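PDB 3IFU: Non-structural protein from Porcine reproductive and respiratory syndrome virus, which is, in this N-terminal piece of the viral polyprotein, the zinc-binding papain-like cysteine protease Nsp1alpha, which probably also suppresses host interferon-beta production. Local coordinates for residues Ala85-Gly90 / Leu159-Leu164. Sequence-based numbering, arbitrary orientation.
Sequences ARMTSG and LTNLPL
In the papain-like cysteine protease domain of Nsp1alpha, the region at the C-terminal end of helix 81-87 meets the end of strand 157-160 in the antiparallel sheet, and Met-87 makes every touch from this side. Its CB points toward the strand, and the chain then runs out extended through SD (chi2 -171°) before bending at chi3, -81°, which swings the methyl round to the backbone of Leu-159. There CE lies 3.4 Å from Leu-159 O, with Leu-159 CG 4.3 Å from the same CE. The sulfur sits over the next residue, SD to Thr-160 CA 3.7 Å, so the thioether end rests largely on strand backbone. Val-138, Val-140 and Cys-126 also pack on Met-87, and Leu-159 shares the last two, making this a buried junction between helix and sheet, with Met-87 lying among apolar neighbours.

Just past the strand, Asn-161 reaches back to the root of the same methionine: its CG is 3.7 Å from Met-87 CB, the two side chains crossing at a slant. Which end of that amide carries the oxygen is doubtful in the model, but the flat group as a whole meets the methionine. Arg-86 of the second subunit packs on Asn-161 as well, placing this corner of the fold next to the dimer partner.

Each segment also ties its own turn. After the helix, Ser-89 OG donates to Ala-85 O at 2.8 Å, approaching 31° off the carbonyl plane, while Arg-86 folds back to give weak bonds to the carbonyls of Ser-89 and Gly-90. Beyond the strand, Thr-160 points its CB away from the helix, and its OG1 closes an ST turn, accepting from Leu-162 N at 3.1 Å.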
ATOM      1  N   ALA A  85      -6.847   0.989  -9.168  1.00 38.69           N
ATOM      2  CA  ALA A  85      -6.464  -0.149  -9.983  1.00 40.34           C
ATOM      3  C   ALA A  85      -6.056  -1.351  -9.126  1.00 40.65           C
ATOM      4  O   ALA A  85      -6.445  -2.480  -9.423  1.00 40.75           O
ATOM      5  CB  ALA A  85      -5.330   0.235 -10.924  1.00 40.85           C
ATOM      6  N   ARG A  86      -5.286  -1.126  -8.063  1.00 39.74           N
ATOM      7  CA  ARG A  86      -4.863  -2.248  -7.231  1.00 42.45           C
ATOM      8  C   ARG A  86      -5.996  -2.934  -6.492  1.00 42.17           C
ATOM      9  O   ARG A  86      -6.038  -4.159  -6.420  1.00 42.96           O
ATOM     10  CB  ARG A  86      -3.826  -1.841  -6.189  1.00 44.41           C
ATOM     11  CG  ARG A  86      -3.133  -3.064  -5.587  1.00 47.45           C
ATOM     12  CD  ARG A  86      -1.976  -3.482  -6.485  1.00 53.36           C
ATOM     13  NE  ARG A  86      -1.854  -4.917  -6.764  1.00 56.29           N
ATOM     14  CZ  ARG A  86      -2.802  -5.668  -7.315  1.00 56.05           C
ATOM     15  NH1 ARG A  86      -3.974  -5.141  -7.638  1.00 56.94           N
ATOM     16  NH2 ARG A  86      -2.559  -6.939  -7.600  1.00 54.72           N
ATOM     17  N   MET A  87      -6.901  -2.144  -5.924  1.00 41.99           N
ATOM     18  CA  MET A  87      -8.028  -2.682  -5.175  1.00 41.64           C
ATOM     19  C   MET A  87      -9.078  -3.280  -6.093  1.00 42.25           C
ATOM     20  O   MET A  87      -9.961  -4.005  -5.654  1.00 43.08           O
ATOM     21  CB  MET A  87      -8.670  -1.581  -4.333  1.00 39.59           C
ATOM     22  CG  MET A  87      -7.679  -0.766  -3.520  1.00 40.08           C
ATOM     23  SD  MET A  87      -8.450   0.365  -2.345  1.00 40.05           S
ATOM     24  CE  MET A  87      -8.864   1.737  -3.381  1.00 37.89           C
ATOM     25  N   THR A  88      -8.958  -2.991  -7.379  1.00 45.20           N
ATOM     26  CA  THR A  88      -9.926  -3.448  -8.365  1.00 47.19           C
ATOM     27  C   THR A  88      -9.432  -4.573  -9.299  1.00 48.31           C
ATOM     28  O   THR A  88     -10.121  -4.961 -10.243  1.00 47.59           O
ATOM     29  CB  THR A  88     -10.444  -2.200  -9.162  1.00 46.59           C
ATOM     30  OG1 THR A  88     -11.436  -1.515  -8.387  1.00 47.89           O
ATOM     31  CG2 THR A  88     -11.050  -2.579 -10.443  1.00 50.06           C
ATOM     32  N   SER A  89      -8.253  -5.123  -9.018  1.00 48.50           N
ATOM     33  CA  SER A  89      -7.711  -6.204  -9.840  1.00 49.07           C
ATOM     34  C   SER A  89      -7.011  -7.269  -9.002  1.00 50.86           C
ATOM     35  O   SER A  89      -6.848  -7.115  -7.793  1.00 49.98           O
ATOM     36  CB  SER A  89      -6.718  -5.648 -10.861  1.00 48.85           C
ATOM     37  OG  SER A  89      -5.638  -4.995 -10.212  1.00 48.17           O
ATOM     38  N   GLY A  90      -6.600  -8.350  -9.658  1.00 53.56           N
ATOM     39  CA  GLY A  90      -5.899  -9.425  -8.976  1.00 55.47           C
ATOM     40  C   GLY A  90      -4.440  -9.443  -9.395  1.00 58.53           C
ATOM     41  O   GLY A  90      -3.948  -8.466  -9.961  1.00 58.03           O
ATOM     42  N   LEU A 159     -11.570   5.174   0.743  1.00 43.48           N
ATOM     43  CA  LEU A 159     -12.095   4.125  -0.121  1.00 43.31           C
ATOM     44  C   LEU A 159     -11.149   2.932  -0.037  1.00 44.09           C
ATOM     45  O   LEU A 159      -9.970   3.034  -0.398  1.00 44.61           O
ATOM     46  CB  LEU A 159     -12.165   4.637  -1.561  1.00 41.73           C
ATOM     47  CG  LEU A 159     -12.600   3.678  -2.667  1.00 44.01           C
ATOM     48  CD1 LEU A 159     -14.047   3.275  -2.467  1.00 42.37           C
ATOM     49  CD2 LEU A 159     -12.417   4.357  -4.024  1.00 43.85           C
ATOM     50  N   THR A 160     -11.652   1.802   0.448  1.00 42.45           N
ATOM     51  CA  THR A 160     -10.805   0.626   0.554  1.00 42.01           C
ATOM     52  C   THR A 160     -11.562  -0.670   0.325  1.00 42.14           C
ATOM     53  O   THR A 160     -12.775  -0.740   0.500  1.00 41.95           O
ATOM     54  CB  THR A 160     -10.115   0.565   1.934  1.00 42.76           C
ATOM     55  OG1 THR A 160      -9.198  -0.535   1.964  1.00 39.56           O
ATOM     56  CG2 THR A 160     -11.148   0.389   3.039  1.00 42.13           C
ATOM     57  N   ASN A 161     -10.829  -1.698  -0.074  1.00 43.08           N
ATOM     58  CA  ASN A 161     -11.423  -3.002  -0.315  1.00 43.90           C
ATOM     59  C   ASN A 161     -11.146  -3.887   0.887  1.00 42.39           C
ATOM     60  O   ASN A 161     -11.452  -5.070   0.884  1.00 45.00           O
ATOM     61  CB  ASN A 161     -10.849  -3.641  -1.587  1.00 44.36           C
ATOM     62  CG  ASN A 161      -9.357  -3.919  -1.490  1.00 44.68           C
ATOM     63  OD1 ASN A 161      -8.790  -4.590  -2.351  1.00 47.28           O
ATOM     64  ND2 ASN A 161      -8.716  -3.399  -0.450  1.00 44.10           N
ATOM     65  N   LEU A 162     -10.565  -3.287   1.913  1.00 40.95           N
ATOM     66  CA  LEU A 162     -10.226  -3.978   3.146  1.00 43.90           C
ATOM     67  C   LEU A 162     -11.494  -4.173   3.995  1.00 44.61           C
ATOM     68  O   LEU A 162     -12.316  -3.261   4.114  1.00 46.86           O
ATOM     69  CB  LEU A 162      -9.194  -3.132   3.898  1.00 43.29           C
ATOM     70  CG  LEU A 162      -8.024  -3.724   4.677  1.00 42.31           C
ATOM     71  CD1 LEU A 162      -7.288  -4.765   3.856  1.00 42.60           C
ATOM     72  CD2 LEU A 162      -7.087  -2.592   5.049  1.00 39.64           C
ATOM     73  N   PRO A 163     -11.684  -5.370   4.575  1.00 45.47           N
ATOM     74  CA  PRO A 163     -12.874  -5.623   5.404  1.00 45.91           C
ATOM     75  C   PRO A 163     -12.824  -4.889   6.751  1.00 47.41           C
ATOM     76  O   PRO A 163     -12.680  -5.512   7.804  1.00 47.71           O
ATOM     77  CB  PRO A 163     -12.865  -7.141   5.562  1.00 44.19           C
ATOM     78  CG  PRO A 163     -11.407  -7.480   5.495  1.00 44.27           C
ATOM     79  CD  PRO A 163     -10.907  -6.606   4.375  1.00 45.24           C
ATOM     80  N   LEU A 164     -12.961  -3.565   6.703  1.00 48.65           N
ATOM     81  CA  LEU A 164     -12.899  -2.726   7.896  1.00 52.92           C
ATOM     82  C   LEU A 164     -14.001  -2.939   8.938  1.00 55.11           C
ATOM     83  O   LEU A 164     -15.060  -3.487   8.630  1.00 56.05           O
ATOM     84  CB  LEU A 164     -12.859  -1.251   7.479  1.00 52.51           C
ATOM     85  CG  LEU A 164     -11.631  -0.843   6.660  1.00 53.20           C
ATOM     86  CD1 LEU A 164     -11.636   0.672   6.467  1.00 53.46           C
ATOM     87  CD2 LEU A 164     -10.357  -1.289   7.368  1.00 47.83           C
TER